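Local coordinates for putative carbohydrate binding protein (Pseudomonas aeruginosa, PDB 3QEC), which probably binds carbohydrates, with reported affinity for suramin and heparin, and may act in carbohydrate transport and biofilm formation, at residues Q19-L30 and G97-N106. Numbering follows the deposited sequence.
Sequences QQVGEGVINGDL and GRFDFDHIPN
Gly24 O accepts a nearly straight bond from Ile104 N at 2.8 Å (N-H...O 172°), at a G1 beta bulge that sets both His103 and Ile104 against Gly24. His103 N is bound instead by a water that also reaches Glu23 O. From the bulge onward, paired backbone bonds join Ile26 with Phe101 and Gly28 with Phe99 in antiparallel register. One face of this ladder is apolar. Phe99 takes the crowded position between its backbone N and carbonyl carbon (chi1 59°), which lays its ring over Gly28; Gly28 CA makes a CH-pi contact 3.7 Å from the ring centroid, and Ile26 CG2 comes to the ring edge. Ile26 also meets Phe101, CB to CB, and its CD1 touches Ile104 CG2 at 4.0 Å, the two side chains crossing at about a right angle. In this two-layer beta arrangement, all four side chains pack on strand 46-51 of the second sheet, and Phe99, Phe101 and Ile104 also on strand 107-120. On the opposite face, Asn27 ND2 donates to Asp100 OD1 in one of two conformers of Asp100. At the next pair on that face, Asp29 OD1 rests against Arg98 CG, but their charged atoms do not meet: Asp29 OD2 pairs with Lys145 and Arg98 NH1 with Asp94. Beyond the bulge, Pro105 CB packs against Gln19 O and Val21 O, and another water ties Gln19 OE1 and Val21 O to Asn106 N.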
loop_
_atom_site.group_PDB
_atom_site.type_symbol
_atom_site.label_atom_id
_atom_site.label_comp_id
_atom_site.label_asym_id
_atom_site.label_seq_id
_atom_site.Cartn_x
_atom_site.Cartn_y
_atom_site.Cartn_z
ATOM N N GLN A 19 9.354 -15.644 7.200
ATOM C CA GLN A 19 10.649 -15.830 6.523
ATOM C C GLN A 19 11.134 -14.418 6.136
ATOM O O GLN A 19 10.328 -13.645 5.599
ATOM C CB GLN A 19 10.496 -16.759 5.313
ATOM C CG GLN A 19 10.133 -18.197 5.705
ATOM C CD GLN A 19 10.118 -19.118 4.520
ATOM O OE1 GLN A 19 11.016 -19.094 3.657
ATOM N NE2 GLN A 19 9.085 -19.950 4.448
ATOM N N GLN A 20 12.397 -14.046 6.448
ATOM C CA GLN A 20 12.935 -12.696 6.246
ATOM C C GLN A 20 13.962 -12.619 5.088
ATOM O O GLN A 20 14.534 -11.546 4.852
ATOM C CB GLN A 20 13.555 -12.193 7.578
ATOM C CG GLN A 20 12.498 -11.778 8.623
ATOM C CD GLN A 20 12.841 -12.104 10.065
ATOM O OE1 GLN A 20 13.899 -11.715 10.588
ATOM N NE2 GLN A 20 11.909 -12.765 10.768
ATOM N N VAL A 21 14.196 -13.743 4.362
ATOM C CA VAL A 21 15.154 -13.867 3.244
ATOM C C VAL A 21 14.431 -14.576 2.079
ATOM O O VAL A 21 13.514 -15.359 2.324
ATOM C CB VAL A 21 16.494 -14.542 3.622
ATOM C CG1 VAL A 21 17.258 -13.692 4.633
ATOM C CG2 VAL A 21 16.302 -15.978 4.132
ATOM N N GLY A 22 14.791 -14.269 0.836
ATOM C CA GLY A 22 14.093 -14.863 -0.305
ATOM C C GLY A 22 14.611 -14.478 -1.673
ATOM O O GLY A 22 15.571 -13.713 -1.775
ATOM N N GLU A 23 13.957 -15.010 -2.735
ATOM C CA GLU A 23 14.314 -14.862 -4.155
ATOM C C GLU A 23 13.151 -14.361 -5.037
ATOM O O GLU A 23 13.339 -14.185 -6.238
ATOM C CB GLU A 23 14.803 -16.212 -4.725
ATOM C CG GLU A 23 16.073 -16.768 -4.092
ATOM C CD GLU A 23 17.430 -16.305 -4.601
ATOM O OE1 GLU A 23 17.526 -15.212 -5.207
ATOM O OE2 GLU A 23 18.417 -17.033 -4.348
ATOM N N GLY A 24 11.974 -14.168 -4.453
ATOM C CA GLY A 24 10.784 -13.736 -5.173
ATOM C C GLY A 24 10.863 -12.365 -5.813
ATOM O O GLY A 24 11.501 -11.455 -5.280
ATOM N N VAL A 25 10.207 -12.229 -6.972
ATOM C CA VAL A 25 10.115 -11.012 -7.788
ATOM C C VAL A 25 8.645 -10.573 -7.866
ATOM O O VAL A 25 7.793 -11.385 -8.217
ATOM C CB VAL A 25 10.708 -11.270 -9.214
ATOM C CG1 VAL A 25 10.326 -10.165 -10.193
ATOM C CG2 VAL A 25 12.218 -11.447 -9.163
ATOM N N ILE A 26 8.354 -9.307 -7.536
ATOM C CA ILE A 26 7.001 -8.722 -7.618
ATOM C C ILE A 26 7.052 -7.555 -8.603
ATOM O O ILE A 26 7.940 -6.707 -8.506
ATOM C CB ILE A 26 6.397 -8.300 -6.232
ATOM C CG1 ILE A 26 6.196 -9.529 -5.309
ATOM C CG2 ILE A 26 5.066 -7.538 -6.407
ATOM C CD1 ILE A 26 5.565 -9.237 -3.908
ATOM N N ASN A 27 6.122 -7.548 -9.571
ATOM C CA ASN A 27 5.935 -6.491 -10.585
ATOM C C ASN A 27 4.536 -5.966 -10.484
ATOM O O ASN A 27 3.608 -6.721 -10.204
ATOM C CB ASN A 27 6.176 -7.001 -12.012
ATOM C CG ASN A 27 7.445 -7.774 -12.183
ATOM O OD1 ASN A 27 7.445 -9.008 -12.215
ATOM N ND2 ASN A 27 8.551 -7.069 -12.290
ATOM N N GLY A 28 4.358 -4.697 -10.769
ATOM C CA GLY A 28 3.019 -4.152 -10.723
ATOM C C GLY A 28 2.892 -2.777 -11.303
ATOM O O GLY A 28 3.884 -2.172 -11.718
ATOM N N ASP A 29 1.650 -2.286 -11.293
ATOM C CA ASP A 29 1.237 -0.990 -11.810
ATOM C C ASP A 29 0.346 -0.308 -10.811
ATOM O O ASP A 29 -0.517 -0.956 -10.205
ATOM C CB ASP A 29 0.513 -1.156 -13.155
ATOM C CG ASP A 29 1.406 -1.698 -14.257
ATOM O OD1 ASP A 29 2.279 -0.944 -14.742
ATOM O OD2 ASP A 29 1.233 -2.873 -14.634
ATOM N N LEU A 30 0.587 0.997 -10.601
ATOM C CA LEU A 30 -0.186 1.823 -9.679
ATOM C C LEU A 30 -0.960 2.893 -10.437
ATOM O O LEU A 30 -0.376 3.634 -11.249
ATOM C CB LEU A 30 0.723 2.470 -8.607
ATOM C CG LEU A 30 0.099 3.581 -7.737
ATOM C CD1 LEU A 30 -0.887 3.014 -6.720
ATOM C CD2 LEU A 30 1.166 4.382 -7.037
ATOM N N GLY A 97 4.189 4.516 -13.810
ATOM C CA GLY A 97 3.493 3.931 -12.669
ATOM C C GLY A 97 3.856 2.488 -12.363
ATOM O O GLY A 97 3.157 1.834 -11.583
ATOM N N ARG A 98 4.952 1.982 -12.968
ATOM C CA ARG A 98 5.408 0.606 -12.771
ATOM C C ARG A 98 6.372 0.542 -11.606
ATOM O O ARG A 98 7.242 1.404 -11.490
ATOM C CB ARG A 98 6.078 0.017 -14.037
ATOM C CG ARG A 98 5.346 0.308 -15.357
ATOM C CD ARG A 98 6.015 -0.347 -16.552
ATOM N NE ARG A 98 6.181 0.582 -17.676
ATOM C CZ ARG A 98 7.325 1.187 -17.998
ATOM N NH1 ARG A 98 8.428 0.960 -17.291
ATOM N NH2 ARG A 98 7.379 2.010 -19.036
ATOM N N PHE A 99 6.206 -0.476 -10.736
ATOM C CA PHE A 99 7.073 -0.742 -9.587
ATOM C C PHE A 99 7.594 -2.183 -9.642
ATOM O O PHE A 99 6.979 -3.040 -10.279
ATOM C CB PHE A 99 6.340 -0.483 -8.258
ATOM C CG PHE A 99 5.094 -1.306 -8.020
ATOM C CD1 PHE A 99 5.182 -2.609 -7.528
ATOM C CD2 PHE A 99 3.828 -0.761 -8.237
ATOM C CE1 PHE A 99 4.032 -3.369 -7.308
ATOM C CE2 PHE A 99 2.674 -1.515 -7.999
ATOM C CZ PHE A 99 2.783 -2.813 -7.529
ATOM N N ASP A 100 8.722 -2.441 -8.963
ATOM C CA ASP A 100 9.366 -3.751 -8.917
ATOM C C ASP A 100 9.988 -3.991 -7.538
ATOM O O ASP A 100 10.546 -3.060 -6.959
ATOM C CB ASP A 100 10.457 -3.858 -10.016
ATOM C CG ASP A 100 9.969 -3.592 -11.431
ATOM O OD1 ASP A 100 9.460 -4.534 -12.068
ATOM O OD2 ASP A 100 10.057 -2.428 -11.881
ATOM N N PHE A 101 9.915 -5.230 -7.031
ATOM C CA PHE A 101 10.524 -5.673 -5.782
ATOM C C PHE A 101 11.346 -6.901 -6.083
ATOM O O PHE A 101 10.946 -7.708 -6.925
ATOM C CB PHE A 101 9.483 -5.986 -4.702
ATOM C CG PHE A 101 8.723 -4.816 -4.124
ATOM C CD1 PHE A 101 7.523 -4.393 -4.697
ATOM C CD2 PHE A 101 9.155 -4.196 -2.953
ATOM C CE1 PHE A 101 6.792 -3.333 -4.138
ATOM C CE2 PHE A 101 8.422 -3.138 -2.390
ATOM C CZ PHE A 101 7.247 -2.710 -2.990
ATOM N N ASP A 102 12.499 -7.046 -5.422
ATOM C CA ASP A 102 13.374 -8.193 -5.625
ATOM C C ASP A 102 13.663 -8.866 -4.274
ATOM O O ASP A 102 13.452 -8.248 -3.224
ATOM C CB ASP A 102 14.668 -7.770 -6.353
ATOM C CG ASP A 102 15.497 -6.735 -5.627
ATOM O OD1 ASP A 102 16.250 -7.123 -4.689
ATOM O OD2 ASP A 102 15.399 -5.535 -5.988
ATOM N N HIS A 103 14.122 -10.139 -4.303
ATOM C CA HIS A 103 14.456 -10.954 -3.123
ATOM C C HIS A 103 13.308 -10.988 -2.084
ATOM O O HIS A 103 13.544 -10.888 -0.878
ATOM C CB HIS A 103 15.779 -10.487 -2.496
ATOM C CG HIS A 103 16.946 -10.693 -3.411
ATOM N ND1 HIS A 103 17.472 -9.651 -4.156
ATOM C CD2 HIS A 103 17.586 -11.835 -3.749
ATOM C CE1 HIS A 103 18.438 -10.182 -4.887
ATOM N NE2 HIS A 103 18.540 -11.495 -4.680
ATOM N N ILE A 104 12.067 -11.180 -2.565
ATOM C CA ILE A 104 10.891 -11.244 -1.706
ATOM C C ILE A 104 10.734 -12.663 -1.118
ATOM O O ILE A 104 10.579 -13.643 -1.864
ATOM C CB ILE A 104 9.590 -10.751 -2.431
ATOM C CG1 ILE A 104 9.697 -9.276 -2.870
ATOM C CG2 ILE A 104 8.308 -10.982 -1.593
ATOM C CD1 ILE A 104 10.337 -8.300 -1.834
ATOM N N PRO A 105 10.706 -12.764 0.233
ATOM C CA PRO A 105 10.507 -14.071 0.878
ATOM C C PRO A 105 9.122 -14.669 0.661
ATOM O O PRO A 105 8.164 -13.962 0.347
ATOM C CB PRO A 105 10.670 -13.743 2.372
ATOM C CG PRO A 105 11.450 -12.493 2.411
ATOM C CD PRO A 105 10.919 -11.716 1.249
ATOM N N ASN A 106 9.025 -15.984 0.857
ATOM C CA ASN A 106 7.777 -16.735 0.868
ATOM C C ASN A 106 6.941 -16.189 2.017
ATOM O O ASN A 106 7.477 -15.985 3.111
ATOM C CB ASN A 106 8.098 -18.217 1.068
ATOM C CG ASN A 106 6.923 -19.154 1.130
ATOM O OD1 ASN A 106 6.711 -19.966 0.235
ATOM N ND2 ASN A 106 6.228 -19.175 2.242
HETATM O O HOH W 1 11.487 -17.255 1.486
HETATM O O HOH W 2 6.878 -16.450 5.713
HETATM O O HOH W 3 15.010 -11.860 -6.587
HETATM O O HOH W 4 20.408 -13.599 -5.550
#